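Local coordinates for archaeal flagellar ATP-binding protein FlaH (Methanocaldococcus jannaschii DSM 2661, PDB 4WIA) that probably binds ATP and magnesium through a P-loop NTPase fold of the KaiC type and serves as a component of the archaellum, the archaeal flagellum, at residues V42-Q53 and Q73-K84. Sequence-based numbering, arbitrary orientation.
Sequences VLCQRLAYGFLQ and QMNSLNYSINKK. With SO4 (sulfate ion), chain G; SO4 (sulfate ion), chain J.
Tyr49 and Tyr79 meet as nearly parallel but strongly offset rings with little overlap, planes 26° apart and CD2 of Tyr49 lying 3.5 Å from CD1 of Tyr79. The backbone CA of Tyr79 makes a CH-pi contact over one face of the Tyr49 ring, while Gln53 CG covers the opposite face and Ile81 CG2 meets its edge. CG of Tyr79 lies anti to its carbonyl carbon (chi1 -68°), which sends the ring across the helix from Tyr49 to Arg46. There CD of Arg46 only packs against OH of Tyr79, at 3.3 Å; the hydroxyl is hydrogen-bonded to Ile225 N, and the Arg46 guanidinium pairs with Asp14. Replacing Tyr79 by alanine is likely to open a gap beside Tyr49 and Arg46 and leave Ile225 N without this partner. Gln73 NE2 gives a nearly straight bond (171°) to Gln45 OE1 at 2.8 Å, the amide planes steeply inclined. Met74, a selenomethionine bent at chi2 and chi3, brings SE within 3.6 Å of Gln45 CG. At the far end Lys84 NZ donates to Leu52 O (2.9 Å) from above the carbonyl plane, and also to a sulfate. Helix 40-53, whose first turn carries the last residues of the probable Walker A motif, thus packs against the Schellman turn ending helix 67-76 and the start of helix 82-87, while Cys44 and Phe51 face strands 123-127 and 158-163.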
loop_
_atom_site.group_PDB
_atom_site.type_symbol
_atom_site.label_atom_id
_atom_site.label_comp_id
_atom_site.label_asym_id
_atom_site.label_seq_id
_atom_site.Cartn_x
_atom_site.Cartn_y
_atom_site.Cartn_z
ATOM N N VAL A 42 -3.940 -22.997 1.494
ATOM C CA VAL A 42 -3.739 -21.805 2.365
ATOM C C VAL A 42 -2.510 -20.995 1.963
ATOM O O VAL A 42 -2.524 -19.786 1.947
ATOM C CB VAL A 42 -3.668 -22.202 3.839
ATOM C CG1 VAL A 42 -3.222 -21.032 4.668
ATOM C CG2 VAL A 42 -5.026 -22.661 4.315
ATOM N N LEU A 43 -1.471 -21.683 1.514
ATOM C CA LEU A 43 -0.290 -20.999 1.037
ATOM C C LEU A 43 -0.583 -20.213 -0.198
ATOM O O LEU A 43 -0.114 -19.081 -0.319
ATOM C CB LEU A 43 0.772 -22.014 0.735
ATOM C CG LEU A 43 2.207 -21.566 0.716
ATOM C CD1 LEU A 43 2.600 -20.900 2.036
ATOM C CD2 LEU A 43 3.107 -22.761 0.436
ATOM N N CYS A 44 -1.390 -20.788 -1.130
ATOM C CA CYS A 44 -1.781 -20.048 -2.342
ATOM C C CYS A 44 -2.578 -18.855 -1.988
ATOM O O CYS A 44 -2.464 -17.819 -2.594
ATOM C CB CYS A 44 -2.644 -20.943 -3.294
ATOM S SG CYS A 44 -1.702 -22.261 -4.088
ATOM N N GLN A 45 -3.416 -19.021 -0.975
ATOM C CA GLN A 45 -4.308 -17.942 -0.494
ATOM C C GLN A 45 -3.545 -16.789 0.132
ATOM O O GLN A 45 -3.835 -15.636 -0.172
ATOM C CB GLN A 45 -5.320 -18.535 0.464
ATOM C CG GLN A 45 -6.367 -19.314 -0.280
ATOM C CD GLN A 45 -7.049 -20.396 0.525
ATOM O OE1 GLN A 45 -7.029 -20.420 1.766
ATOM N NE2 GLN A 45 -7.730 -21.305 -0.209
ATOM N N ARG A 46 -2.534 -17.116 0.953
ATOM C CA ARG A 46 -1.636 -16.095 1.521
ATOM C C ARG A 46 -0.900 -15.350 0.405
ATOM O O ARG A 46 -0.768 -14.102 0.435
ATOM C CB ARG A 46 -0.621 -16.729 2.473
ATOM C CG ARG A 46 0.629 -15.880 2.757
ATOM C CD ARG A 46 0.278 -14.620 3.547
ATOM N NE ARG A 46 1.449 -13.783 3.825
ATOM C CZ ARG A 46 1.994 -12.908 2.983
ATOM N NH1 ARG A 46 1.527 -12.766 1.755
ATOM N NH2 ARG A 46 3.012 -12.171 3.374
ATOM N N LEU A 47 -0.385 -16.111 -0.552
ATOM C CA LEU A 47 0.332 -15.449 -1.661
ATOM C C LEU A 47 -0.597 -14.543 -2.442
ATOM O O LEU A 47 -0.267 -13.398 -2.740
ATOM C CB LEU A 47 0.968 -16.497 -2.557
ATOM C CG LEU A 47 2.148 -17.180 -1.859
ATOM C CD1 LEU A 47 2.629 -18.381 -2.648
ATOM C CD2 LEU A 47 3.310 -16.205 -1.628
ATOM N N ALA A 48 -1.797 -15.055 -2.771
ATOM C CA ALA A 48 -2.770 -14.255 -3.491
ATOM C C ALA A 48 -3.144 -12.986 -2.758
ATOM O O ALA A 48 -3.157 -11.909 -3.333
ATOM C CB ALA A 48 -4.021 -15.084 -3.782
ATOM N N TYR A 49 -3.436 -13.086 -1.463
ATOM C CA TYR A 49 -3.722 -11.871 -0.674
ATOM C C TYR A 49 -2.577 -10.875 -0.658
ATOM O O TYR A 49 -2.802 -9.677 -0.798
ATOM C CB TYR A 49 -4.121 -12.256 0.741
ATOM C CG TYR A 49 -4.696 -11.111 1.567
ATOM C CD1 TYR A 49 -5.934 -10.601 1.283
ATOM C CD2 TYR A 49 -3.970 -10.529 2.598
ATOM C CE1 TYR A 49 -6.442 -9.549 1.996
ATOM C CE2 TYR A 49 -4.488 -9.471 3.346
ATOM C CZ TYR A 49 -5.718 -8.996 3.038
ATOM O OH TYR A 49 -6.197 -7.980 3.762
ATOM N N GLY A 50 -1.339 -11.356 -0.474
ATOM C CA GLY A 50 -0.142 -10.485 -0.561
ATOM C C GLY A 50 -0.032 -9.729 -1.884
ATOM O O GLY A 50 0.052 -8.526 -1.901
ATOM N N PHE A 51 -0.067 -10.465 -3.007
ATOM C CA PHE A 51 -0.045 -9.835 -4.313
ATOM C C PHE A 51 -1.156 -8.784 -4.445
ATOM O O PHE A 51 -0.914 -7.650 -4.866
ATOM C CB PHE A 51 -0.245 -10.897 -5.422
ATOM C CG PHE A 51 0.935 -11.817 -5.638
ATOM C CD1 PHE A 51 2.174 -11.307 -5.887
ATOM C CD2 PHE A 51 0.777 -13.176 -5.638
ATOM C CE1 PHE A 51 3.234 -12.138 -6.109
ATOM C CE2 PHE A 51 1.829 -14.038 -5.861
ATOM C CZ PHE A 51 3.085 -13.510 -6.045
ATOM N N LEU A 52 -2.383 -9.153 -4.093
ATOM C CA LEU A 52 -3.479 -8.217 -4.246
ATOM C C LEU A 52 -3.295 -6.944 -3.414
ATOM O O LEU A 52 -3.602 -5.840 -3.869
ATOM C CB LEU A 52 -4.800 -8.867 -3.866
ATOM C CG LEU A 52 -5.303 -9.907 -4.838
ATOM C CD1 LEU A 52 -6.363 -10.747 -4.154
ATOM C CD2 LEU A 52 -5.892 -9.216 -6.063
ATOM N N GLN A 53 -2.811 -7.079 -2.180
ATOM C CA GLN A 53 -2.622 -5.908 -1.331
ATOM C C GLN A 53 -1.500 -5.050 -1.863
ATOM O O GLN A 53 -1.459 -3.860 -1.602
ATOM C CB GLN A 53 -2.284 -6.348 0.108
ATOM C CG GLN A 53 -3.450 -6.977 0.837
ATOM C CD GLN A 53 -4.545 -5.980 1.000
ATOM O OE1 GLN A 53 -4.328 -4.880 1.462
ATOM N NE2 GLN A 53 -5.697 -6.331 0.619
ATOM N N GLN A 73 -13.707 -18.888 3.114
ATOM C CA GLN A 73 -12.419 -19.413 3.481
ATOM C C GLN A 73 -11.396 -18.265 3.609
ATOM O O GLN A 73 -10.696 -18.173 4.614
ATOM C CB GLN A 73 -11.934 -20.403 2.453
ATOM C CG GLN A 73 -10.435 -20.588 2.459
ATOM C CD GLN A 73 -9.945 -21.385 3.638
ATOM O OE1 GLN A 73 -10.730 -21.792 4.476
ATOM N NE2 GLN A 73 -8.645 -21.643 3.704
HETATM N N MSE A 74 -11.424 -17.334 2.652
HETATM C CA MSE A 74 -10.606 -16.130 2.742
HETATM C C MSE A 74 -10.998 -15.299 3.958
HETATM O O MSE A 74 -10.156 -14.842 4.721
HETATM C CB MSE A 74 -10.668 -15.280 1.489
HETATM C CG MSE A 74 -10.133 -16.076 0.354
HETATM SE SE MSE A 74 -8.192 -16.341 0.419
HETATM C CE MSE A 74 -7.625 -14.656 -0.407
ATOM N N ASN A 75 -12.267 -15.119 4.211
ATOM C CA ASN A 75 -12.667 -14.348 5.364
ATOM C C ASN A 75 -12.217 -15.006 6.683
ATOM O O ASN A 75 -11.863 -14.321 7.655
ATOM C CB ASN A 75 -14.187 -14.179 5.371
ATOM C CG ASN A 75 -14.642 -13.397 6.556
ATOM O OD1 ASN A 75 -15.212 -13.946 7.484
ATOM N ND2 ASN A 75 -14.420 -12.114 6.523
ATOM N N SER A 76 -12.224 -16.339 6.702
ATOM C CA SER A 76 -11.908 -17.095 7.906
ATOM C C SER A 76 -10.432 -16.890 8.276
ATOM O O SER A 76 -10.099 -16.913 9.426
ATOM C CB SER A 76 -12.156 -18.586 7.722
ATOM O OG SER A 76 -11.191 -19.154 6.828
ATOM N N LEU A 77 -9.599 -16.665 7.275
ATOM C CA LEU A 77 -8.199 -16.339 7.463
ATOM C C LEU A 77 -7.917 -14.838 7.596
ATOM O O LEU A 77 -6.749 -14.409 7.756
ATOM C CB LEU A 77 -7.404 -16.867 6.265
ATOM C CG LEU A 77 -7.556 -18.376 6.097
ATOM C CD1 LEU A 77 -6.829 -18.864 4.877
ATOM C CD2 LEU A 77 -7.092 -19.164 7.300
ATOM N N ASN A 78 -8.957 -14.021 7.567
ATOM C CA ASN A 78 -8.730 -12.609 7.564
ATOM C C ASN A 78 -7.892 -12.154 6.403
ATOM O O ASN A 78 -7.080 -11.247 6.516
ATOM C CB ASN A 78 -8.048 -12.209 8.866
ATOM C CG ASN A 78 -8.634 -10.950 9.409
ATOM O OD1 ASN A 78 -9.591 -10.963 10.263
ATOM N ND2 ASN A 78 -8.235 -9.860 8.793
ATOM N N TYR A 79 -8.137 -12.777 5.251
ATOM C CA TYR A 79 -7.589 -12.343 4.009
ATOM C C TYR A 79 -8.763 -11.946 3.151
ATOM O O TYR A 79 -8.847 -12.395 1.994
ATOM C CB TYR A 79 -6.886 -13.499 3.264
ATOM C CG TYR A 79 -5.632 -14.050 3.855
ATOM C CD1 TYR A 79 -4.788 -13.264 4.647
ATOM C CD2 TYR A 79 -5.292 -15.382 3.660
ATOM C CE1 TYR A 79 -3.623 -13.767 5.167
ATOM C CE2 TYR A 79 -4.143 -15.916 4.230
ATOM C CZ TYR A 79 -3.313 -15.094 4.971
ATOM O OH TYR A 79 -2.180 -15.610 5.557
ATOM N N SER A 80 -9.647 -11.095 3.630
ATOM C CA SER A 80 -10.877 -10.910 2.909
ATOM C C SER A 80 -10.657 -10.161 1.556
ATOM O O SER A 80 -9.859 -9.245 1.429
ATOM C CB SER A 80 -11.962 -10.306 3.811
ATOM O OG SER A 80 -11.826 -8.899 3.863
ATOM N N ILE A 81 -11.329 -10.650 0.505
ATOM C CA ILE A 81 -11.055 -10.174 -0.863
ATOM C C ILE A 81 -12.306 -9.739 -1.634
ATOM O O ILE A 81 -12.335 -9.771 -2.862
ATOM C CB ILE A 81 -10.291 -11.218 -1.634
ATOM C CG1 ILE A 81 -10.801 -12.668 -1.418
ATOM C CG2 ILE A 81 -8.800 -11.144 -1.230
ATOM C CD1 ILE A 81 -12.230 -12.975 -1.798
ATOM N N ASN A 82 -13.327 -9.290 -0.905
ATOM C CA ASN A 82 -14.576 -8.870 -1.493
ATOM C C ASN A 82 -14.433 -7.750 -2.478
ATOM O O ASN A 82 -14.973 -7.798 -3.577
ATOM C CB ASN A 82 -15.519 -8.399 -0.374
ATOM C CG ASN A 82 -15.776 -9.478 0.626
ATOM O OD1 ASN A 82 -15.388 -9.387 1.813
ATOM N ND2 ASN A 82 -16.391 -10.541 0.161
ATOM N N LYS A 83 -13.782 -6.688 -2.050
ATOM C CA LYS A 83 -13.588 -5.552 -2.928
ATOM C C LYS A 83 -12.739 -5.875 -4.135
ATOM O O LYS A 83 -12.956 -5.299 -5.211
ATOM C CB LYS A 83 -13.022 -4.344 -2.207
ATOM C CG LYS A 83 -14.120 -3.599 -1.491
ATOM C CD LYS A 83 -13.732 -2.179 -1.177
ATOM C CE LYS A 83 -14.967 -1.351 -0.889
ATOM N NZ LYS A 83 -14.577 0.038 -0.535
ATOM N N LYS A 84 -11.793 -6.768 -3.973
ATOM C CA LYS A 84 -10.917 -7.124 -5.056
ATOM C C LYS A 84 -11.706 -7.946 -6.100
ATOM O O LYS A 84 -11.480 -7.789 -7.293
ATOM C CB LYS A 84 -9.730 -7.923 -4.545
ATOM C CG LYS A 84 -8.794 -7.167 -3.593
ATOM C CD LYS A 84 -7.965 -6.144 -4.341
ATOM C CE LYS A 84 -7.024 -5.398 -3.432
ATOM N NZ LYS A 84 -6.117 -4.481 -4.196
HETATM S S SO4 G . -13.314 -6.339 1.925
HETATM O O1 SO4 G . -13.009 -7.742 2.050
HETATM O O2 SO4 G . -12.411 -5.598 2.756
HETATM O O3 SO4 G . -14.687 -6.105 2.319
HETATM O O4 SO4 G . -13.050 -5.759 0.639
HETATM S S SO4 J . -7.292 -1.712 -6.347
HETATM O O1 SO4 J . -7.936 -0.384 -6.078
HETATM O O2 SO4 J . -5.809 -1.604 -6.109
HETATM O O3 SO4 J . -7.744 -2.887 -5.631
HETATM O O4 SO4 J . -7.530 -1.923 -7.828
#